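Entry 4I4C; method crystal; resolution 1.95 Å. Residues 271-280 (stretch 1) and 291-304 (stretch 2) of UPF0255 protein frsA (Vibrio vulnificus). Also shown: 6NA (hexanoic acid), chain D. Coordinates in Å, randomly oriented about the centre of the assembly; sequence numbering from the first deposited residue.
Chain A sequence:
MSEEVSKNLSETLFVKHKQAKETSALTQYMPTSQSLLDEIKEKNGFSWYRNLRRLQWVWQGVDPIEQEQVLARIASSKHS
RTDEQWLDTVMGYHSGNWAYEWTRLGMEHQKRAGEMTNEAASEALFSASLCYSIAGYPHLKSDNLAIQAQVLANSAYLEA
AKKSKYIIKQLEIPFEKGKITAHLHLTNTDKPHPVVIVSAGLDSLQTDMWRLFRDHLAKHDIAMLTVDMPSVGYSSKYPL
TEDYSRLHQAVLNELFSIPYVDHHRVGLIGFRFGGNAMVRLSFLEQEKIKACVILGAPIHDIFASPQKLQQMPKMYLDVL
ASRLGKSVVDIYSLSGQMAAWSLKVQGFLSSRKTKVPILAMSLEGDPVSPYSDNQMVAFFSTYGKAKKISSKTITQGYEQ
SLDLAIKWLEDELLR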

ATOM      1  N   PHE A 271      -6.224   0.776   3.240  1.00 21.10           N
ATOM      2  CA  PHE A 271      -5.246   0.179   4.147  1.00 20.59           C
ATOM      3  C   PHE A 271      -4.186   1.210   4.497  1.00 16.33           C
ATOM      4  O   PHE A 271      -3.784   1.998   3.639  1.00 22.01           O
ATOM      5  CB  PHE A 271      -4.547  -0.999   3.463  1.00 17.42           C
ATOM      6  CG  PHE A 271      -5.485  -2.064   2.965  1.00 16.61           C
ATOM      7  CD1 PHE A 271      -5.874  -3.107   3.793  1.00 18.65           C
ATOM      8  CD2 PHE A 271      -5.947  -2.041   1.655  1.00 15.63           C
ATOM      9  CE1 PHE A 271      -6.729  -4.110   3.322  1.00 16.39           C
ATOM     10  CE2 PHE A 271      -6.796  -3.038   1.177  1.00 12.36           C
ATOM     11  CZ  PHE A 271      -7.182  -4.071   2.018  1.00 12.52           C
ATOM     12  N   ARG A 272      -3.700   1.183   5.733  1.00 16.54           N
ATOM     13  CA  ARG A 272      -2.693   2.147   6.172  1.00 21.08           C
ATOM     14  C   ARG A 272      -3.114   3.564   5.801  1.00 20.81           C
ATOM     15  O   ARG A 272      -4.281   3.915   5.927  1.00 24.93           O
ATOM     16  CB  ARG A 272      -1.308   1.834   5.566  1.00 18.72           C
ATOM     17  CG  ARG A 272      -0.825   0.425   5.759  1.00 23.95           C
ATOM     18  CD  ARG A 272      -0.979   0.017   7.185  1.00 33.61           C
ATOM     19  NE  ARG A 272       0.295  -0.049   7.883  1.00 39.22           N
ATOM     20  CZ  ARG A 272       0.411  -0.117   9.206  1.00 38.44           C
ATOM     21  NH1 ARG A 272      -0.679  -0.113   9.989  1.00 31.69           N
ATOM     22  NH2 ARG A 272       1.623  -0.177   9.745  1.00 37.76           N
ATOM     23  N   PHE A 273      -2.171   4.364   5.309  1.00 19.00           N
ATOM     24  CA  PHE A 273      -2.445   5.763   4.983  1.00 22.30           C
ATOM     25  C   PHE A 273      -3.537   5.864   3.929  1.00 24.58           C
ATOM     26  O   PHE A 273      -4.261   6.859   3.876  1.00 24.16           O
ATOM     27  CB  PHE A 273      -1.178   6.477   4.507  1.00 22.03           C
ATOM     28  CG  PHE A 273      -1.277   7.983   4.525  1.00 24.50           C
ATOM     29  CD1 PHE A 273      -2.103   8.628   5.421  1.00 32.99           C
ATOM     30  CD2 PHE A 273      -0.547   8.748   3.635  1.00 27.35           C
ATOM     31  CE1 PHE A 273      -2.190  10.009   5.435  1.00 32.18           C
ATOM     32  CE2 PHE A 273      -0.641  10.126   3.638  1.00 31.40           C
ATOM     33  CZ  PHE A 273      -1.462  10.754   4.541  1.00 29.35           C
ATOM     34  N   GLY A 274      -3.660   4.834   3.092  1.00 14.80           N
ATOM     35  CA  GLY A 274      -4.805   4.733   2.196  1.00 23.31           C
ATOM     36  C   GLY A 274      -6.123   4.922   2.951  1.00 20.58           C
ATOM     37  O   GLY A 274      -7.073   5.519   2.439  1.00 14.97           O
ATOM     38  N   GLY A 275      -6.175   4.422   4.183  1.00 15.79           N
ATOM     39  CA  GLY A 275      -7.359   4.570   5.018  1.00 23.90           C
ATOM     40  C   GLY A 275      -7.737   5.998   5.397  1.00 20.81           C
ATOM     41  O   GLY A 275      -8.920   6.325   5.470  1.00 20.15           O
ATOM     42  N   ASN A 276      -6.752   6.849   5.651  1.00 27.61           N
ATOM     43  CA  ASN A 276      -7.039   8.258   5.907  1.00 24.46           C
ATOM     44  C   ASN A 276      -7.771   8.907   4.765  1.00 26.89           C
ATOM     45  O   ASN A 276      -8.671   9.722   4.979  1.00 22.02           O
ATOM     46  CB  ASN A 276      -5.771   9.044   6.108  1.00 24.64           C
ATOM     47  CG  ASN A 276      -5.100   8.713   7.384  1.00 20.98           C
ATOM     48  OD1 ASN A 276      -5.027   7.541   7.771  1.00 23.74           O
ATOM     49  ND2 ASN A 276      -4.595   9.742   8.070  1.00 24.64           N
ATOM     50  N   ALA A 277      -7.361   8.559   3.548  1.00 26.02           N
ATOM     51  CA  ALA A 277      -7.916   9.182   2.357  1.00 25.98           C
ATOM     52  C   ALA A 277      -9.367   8.789   2.143  1.00 25.59           C
ATOM     53  O   ALA A 277     -10.178   9.600   1.679  1.00 29.83           O
ATOM     54  CB  ALA A 277      -7.078   8.823   1.138  1.00 23.43           C
ATOM     55  N   MET A 278      -9.689   7.540   2.467  1.00 19.56           N
ATOM     56  CA  MET A 278     -11.050   7.041   2.302  1.00 17.42           C
ATOM     57  C   MET A 278     -11.993   7.671   3.338  1.00 19.73           C
ATOM     58  O   MET A 278     -13.153   7.944   3.033  1.00 21.61           O
ATOM     59  CB  MET A 278     -11.083   5.508   2.408  1.00 16.89           C
ATOM     60  CG  MET A 278     -10.219   4.788   1.366  1.00 17.74           C
ATOM     61  SD  MET A 278     -10.525   5.478  -0.276  1.00 25.94           S
ATOM     62  CE  MET A 278      -8.990   6.357  -0.537  1.00 79.72           C
ATOM     63  N   VAL A 279     -11.488   7.895   4.549  1.00 16.08           N
ATOM     64  CA  VAL A 279     -12.313   8.492   5.604  1.00 18.03           C
ATOM     65  C   VAL A 279     -12.587   9.930   5.227  1.00 20.29           C
ATOM     66  O   VAL A 279     -13.726  10.386   5.264  1.00 30.92           O
ATOM     67  CB  VAL A 279     -11.601   8.535   6.961  1.00 19.84           C
ATOM     68  CG1 VAL A 279     -12.465   9.273   7.949  1.00 18.43           C
ATOM     69  CG2 VAL A 279     -11.298   7.152   7.474  1.00 18.66           C
ATOM     70  N   ARG A 280     -11.537  10.634   4.868  1.00 23.96           N
ATOM     71  CA  ARG A 280     -11.621  11.958   4.336  1.00 32.81           C
ATOM     72  C   ARG A 280     -12.667  12.083   3.267  1.00 33.77           C
ATOM     73  O   ARG A 280     -13.526  12.910   3.307  1.00 24.62           O
ATOM     74  CB  ARG A 280     -10.299  12.354   3.755  1.00 34.72           C
ATOM     75  CG  ARG A 280      -9.858  13.678   4.161  1.00 38.67           C
ATOM     76  CD  ARG A 280      -8.821  14.189   3.298  1.00 35.76           C
ATOM     77  NE  ARG A 280      -8.475  15.524   3.725  1.00 38.69           N
ATOM     78  CZ  ARG A 280      -8.611  16.564   2.939  1.00 40.64           C
ATOM     79  NH1 ARG A 280      -8.329  17.761   3.336  1.00 42.80           N
ATOM     80  NH2 ARG A 280      -9.048  16.375   1.748  1.00 40.38           N
ATOM     81  N   ALA A 291     -20.355   3.065   1.417  1.00 23.97           N
ATOM     82  CA  ALA A 291     -19.701   2.306   2.483  1.00 30.50           C
ATOM     83  C   ALA A 291     -18.206   2.549   2.478  1.00 27.10           C
ATOM     84  O   ALA A 291     -17.631   2.756   1.423  1.00 25.12           O
ATOM     85  CB  ALA A 291     -19.979   0.816   2.322  1.00 30.00           C
ATOM     86  N   CYS A 292     -17.588   2.512   3.657  1.00 17.89           N
ATOM     87  CA  CYS A 292     -16.141   2.646   3.780  1.00 20.07           C
ATOM     88  C   CYS A 292     -15.585   1.668   4.822  1.00 19.87           C
ATOM     89  O   CYS A 292     -16.178   1.459   5.881  1.00 21.03           O
ATOM     90  CB  CYS A 292     -15.747   4.096   4.125  1.00 21.44           C
ATOM     91  SG  CYS A 292     -13.938   4.356   4.381  1.00 22.03           S
ATOM     92  N   VAL A 293     -14.449   1.049   4.508  1.00 17.61           N
ATOM     93  CA  VAL A 293     -13.787   0.146   5.436  1.00 19.59           C
ATOM     94  C   VAL A 293     -12.298   0.466   5.410  1.00 18.32           C
ATOM     95  O   VAL A 293     -11.705   0.610   4.335  1.00 21.69           O
ATOM     96  CB  VAL A 293     -13.982  -1.331   5.037  1.00 24.84           C
ATOM     97  CG1 VAL A 293     -13.340  -2.254   6.061  1.00 25.99           C
ATOM     98  CG2 VAL A 293     -15.459  -1.659   4.872  1.00 27.56           C
ATOM     99  N   ILE A 294     -11.703   0.589   6.585  1.00 14.67           N
ATOM    100  CA  ILE A 294     -10.289   0.883   6.696  1.00 18.41           C
ATOM    101  C   ILE A 294      -9.587  -0.116   7.614  1.00 19.41           C
ATOM    102  O   ILE A 294     -10.180  -0.627   8.550  1.00 15.76           O
ATOM    103  CB  ILE A 294     -10.034   2.332   7.178  1.00 20.10           C
ATOM    104  CG1 ILE A 294     -10.623   2.563   8.577  1.00 25.84           C
ATOM    105  CG2 ILE A 294     -10.608   3.350   6.185  1.00 14.48           C
ATOM    106  CD1 ILE A 294     -10.130   3.872   9.226  1.00 23.68           C
ATOM    107  N   LEU A 295      -8.321  -0.425   7.323  1.00 19.31           N
ATOM    108  CA  LEU A 295      -7.563  -1.317   8.187  1.00 20.29           C
ATOM    109  C   LEU A 295      -6.182  -0.734   8.433  1.00 16.40           C
ATOM    110  O   LEU A 295      -5.473  -0.394   7.484  1.00 16.67           O
ATOM    111  CB  LEU A 295      -7.466  -2.721   7.571  1.00 15.33           C
ATOM    112  CG  LEU A 295      -6.641  -3.776   8.323  1.00 27.43           C
ATOM    113  CD1 LEU A 295      -7.024  -3.909   9.793  1.00 23.91           C
ATOM    114  CD2 LEU A 295      -6.734  -5.138   7.628  1.00 28.09           C
ATOM    115  N   GLY A 296      -5.796  -0.626   9.701  1.00 15.68           N
ATOM    116  CA  GLY A 296      -4.456  -0.159  10.051  1.00 16.39           C
ATOM    117  C   GLY A 296      -4.133   1.286   9.675  1.00 23.30           C
ATOM    118  O   GLY A 296      -2.970   1.629   9.458  1.00 20.56           O
ATOM    119  N   ALA A 297      -5.154   2.140   9.612  1.00 24.03           N
ATOM    120  CA  ALA A 297      -4.974   3.534   9.197  1.00 17.12           C
ATOM    121  C   ALA A 297      -4.404   4.428  10.311  1.00 19.85           C
ATOM    122  O   ALA A 297      -4.852   4.357  11.468  1.00 23.20           O
ATOM    123  CB  ALA A 297      -6.305   4.107   8.659  1.00 19.06           C
ATOM    124  N   PRO A 298      -3.405   5.267   9.972  1.00 19.27           N
ATOM    125  CA  PRO A 298      -2.858   6.255  10.917  1.00 19.88           C
ATOM    126  C   PRO A 298      -3.752   7.487  10.971  1.00 20.86           C
ATOM    127  O   PRO A 298      -3.398   8.532  10.408  1.00 20.33           O
ATOM    128  CB  PRO A 298      -1.503   6.624  10.293  1.00 14.85           C
ATOM    129  CG  PRO A 298      -1.705   6.416   8.824  1.00 23.40           C
ATOM    130  CD  PRO A 298      -2.671   5.252   8.693  1.00 23.47           C
ATOM    131  N   ILE A 299      -4.897   7.362  11.638  1.00 31.99           N
ATOM    132  CA  ILE A 299      -5.911   8.419  11.663  1.00 25.89           C
ATOM    133  C   ILE A 299      -5.434   9.700  12.331  1.00 22.40           C
ATOM    134  O   ILE A 299      -5.678  10.801  11.837  1.00 21.32           O
ATOM    135  CB  ILE A 299      -7.189   7.947  12.378  1.00 21.21           C
ATOM    136  CG1 ILE A 299      -7.873   6.822  11.600  1.00 22.58           C
ATOM    137  CG2 ILE A 299      -8.156   9.109  12.594  1.00 25.65           C
ATOM    138  CD1 ILE A 299      -8.029   7.087  10.123  1.00 23.90           C
ATOM    139  N   HIS A 300      -4.764   9.558  13.467  1.00 20.50           N
ATOM    140  CA  HIS A 300      -4.402  10.721  14.256  1.00 21.12           C
ATOM    141  C   HIS A 300      -3.167  10.530  15.127  1.00 28.97           C
ATOM    142  O   HIS A 300      -2.231  11.339  15.067  1.00 20.60           O
ATOM    143  CB  HIS A 300      -5.565  11.149  15.160  1.00 23.77           C
ATOM    144  CG  HIS A 300      -5.162  12.101  16.252  1.00 27.83           C
ATOM    145  ND1 HIS A 300      -4.846  13.423  16.011  1.00 30.67           N
ATOM    146  CD2 HIS A 300      -5.021  11.918  17.587  1.00 27.07           C
ATOM    147  CE1 HIS A 300      -4.532  14.014  17.152  1.00 27.74           C
ATOM    148  NE2 HIS A 300      -4.633  13.123  18.124  1.00 27.89           N
ATOM    149  N   ASP A 301      -3.177   9.478  15.947  1.00 24.99           N
ATOM    150  CA  ASP A 301      -2.242   9.383  17.070  1.00 29.71           C
ATOM    151  C   ASP A 301      -0.768   9.534  16.685  1.00 28.76           C
ATOM    152  O   ASP A 301      -0.080  10.403  17.212  1.00 31.90           O
ATOM    153  CB  ASP A 301      -2.451   8.096  17.876  1.00 33.92           C
ATOM    154  CG  ASP A 301      -1.713   8.122  19.198  1.00 39.22           C
ATOM    155  OD1 ASP A 301      -2.228   8.735  20.157  1.00 44.27           O
ATOM    156  OD2 ASP A 301      -0.612   7.544  19.276  1.00 44.98           O
ATOM    157  N   ILE A 302      -0.293   8.697  15.766  1.00 33.14           N
ATOM    158  CA  ILE A 302       1.112   8.740  15.373  1.00 31.60           C
ATOM    159  C   ILE A 302       1.482  10.079  14.719  1.00 33.18           C
ATOM    160  O   ILE A 302       2.540  10.640  15.006  1.00 30.81           O
ATOM    161  CB  ILE A 302       1.517   7.533  14.474  1.00 25.01           C
ATOM    162  CG1 ILE A 302       2.972   7.646  14.032  1.00 31.51           C
ATOM    163  CG2 ILE A 302       0.633   7.420  13.248  1.00 25.35           C
ATOM    164  CD1 ILE A 302       3.963   7.422  15.150  1.00 38.03           C
ATOM    165  N   PHE A 303       0.604  10.593  13.860  1.00 28.28           N
ATOM    166  CA  PHE A 303       0.880  11.835  13.139  1.00 31.23           C
ATOM    167  C   PHE A 303       1.044  13.010  14.090  1.00 32.91           C
ATOM    168  O   PHE A 303       1.813  13.941  13.836  1.00 38.43           O
ATOM    169  CB  PHE A 303      -0.238  12.126  12.137  1.00 31.08           C
ATOM    170  CG  PHE A 303      -0.168  11.279  10.903  1.00 32.57           C
ATOM    171  CD1 PHE A 303       1.023  10.684  10.525  1.00 27.52           C
ATOM    172  CD2 PHE A 303      -1.287  11.073  10.125  1.00 34.19           C
ATOM    173  CE1 PHE A 303       1.091   9.910   9.398  1.00 31.07           C
ATOM    174  CE2 PHE A 303      -1.214  10.289   8.980  1.00 32.83           C
ATOM    175  CZ  PHE A 303      -0.024   9.708   8.623  1.00 25.23           C
ATOM    176  N   ALA A 304       0.330  12.935  15.201  1.00 29.90           N
ATOM    177  CA  ALA A 304       0.300  14.009  16.174  1.00 34.08           C
ATOM    178  C   ALA A 304       1.333  13.803  17.275  1.00 31.93           C
ATOM    179  O   ALA A 304       1.350  14.553  18.248  1.00 31.85           O
ATOM    180  CB  ALA A 304      -1.102  14.117  16.778  1.00 34.01           C
TER
HETATM  181  CA  6NA D 502       1.658   4.746   6.772  1.00 36.90           C
HETATM  182  C   6NA D 502       1.554   3.974   5.506  1.00 31.52           C
HETATM  183  O   6NA D 502       0.734   4.224   4.666  1.00 31.25           O
HETATM  184  CB  6NA D 502       2.887   5.538   6.908  1.00 37.74           C
HETATM  185  CG  6NA D 502       3.018   6.417   8.046  1.00 35.56           C
HETATM  186  CD  6NA D 502       3.109   5.828   9.372  1.00 31.74           C
HETATM  187  C6  6NA D 502       4.438   5.439   9.785  1.00 29.62           C
HETATM  188  OXT 6NA D 502       2.292   3.060   5.297  1.00 29.27           O

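Three residues carry much of this contact: Arg272, Asn276 and Leu295. Phe271 and Leu295 form a parallel beta bridge, their side chains on the same face of the sheet, with Phe271 CD1 4.1 Å from Leu295 CB. The bridge is fastened by Arg272 N, which donates to Leu295 O at 2.9 Å. Arg272, at positive phi, then turns the chain from strand into helix, and that helix runs back nearly antiparallel to the strand that ends at Leu295, the axes 7.4 Å apart at closest approach. The Arg272 side chain starts away from stretch 2, yet its end comes nearer, and Arg272 NH1 makes a weak hydrogen bond to Gly296 O at 2.9 Å. Gly296 also has positive phi, and a CB there would clash with Arg272 NH1.

The helix can lie close because Gly275 faces the other stretch without a side chain: a CB would clash with Ala297 CB. One turn on, Val279 CG2 packs against Ile294 CD1 at 3.9 Å, while Met278 CB meets Cys292 SG at 3.7 Å.

Asn276 supplies the polar lock within this apolar setting. Its ND2 donates to Pro298 O at 2.9 Å, tying helix to loop. Beside it, the edge of Phe303 points toward the face of Phe273, whose backbone N donates to hexanoic acid O at 3.0 Å.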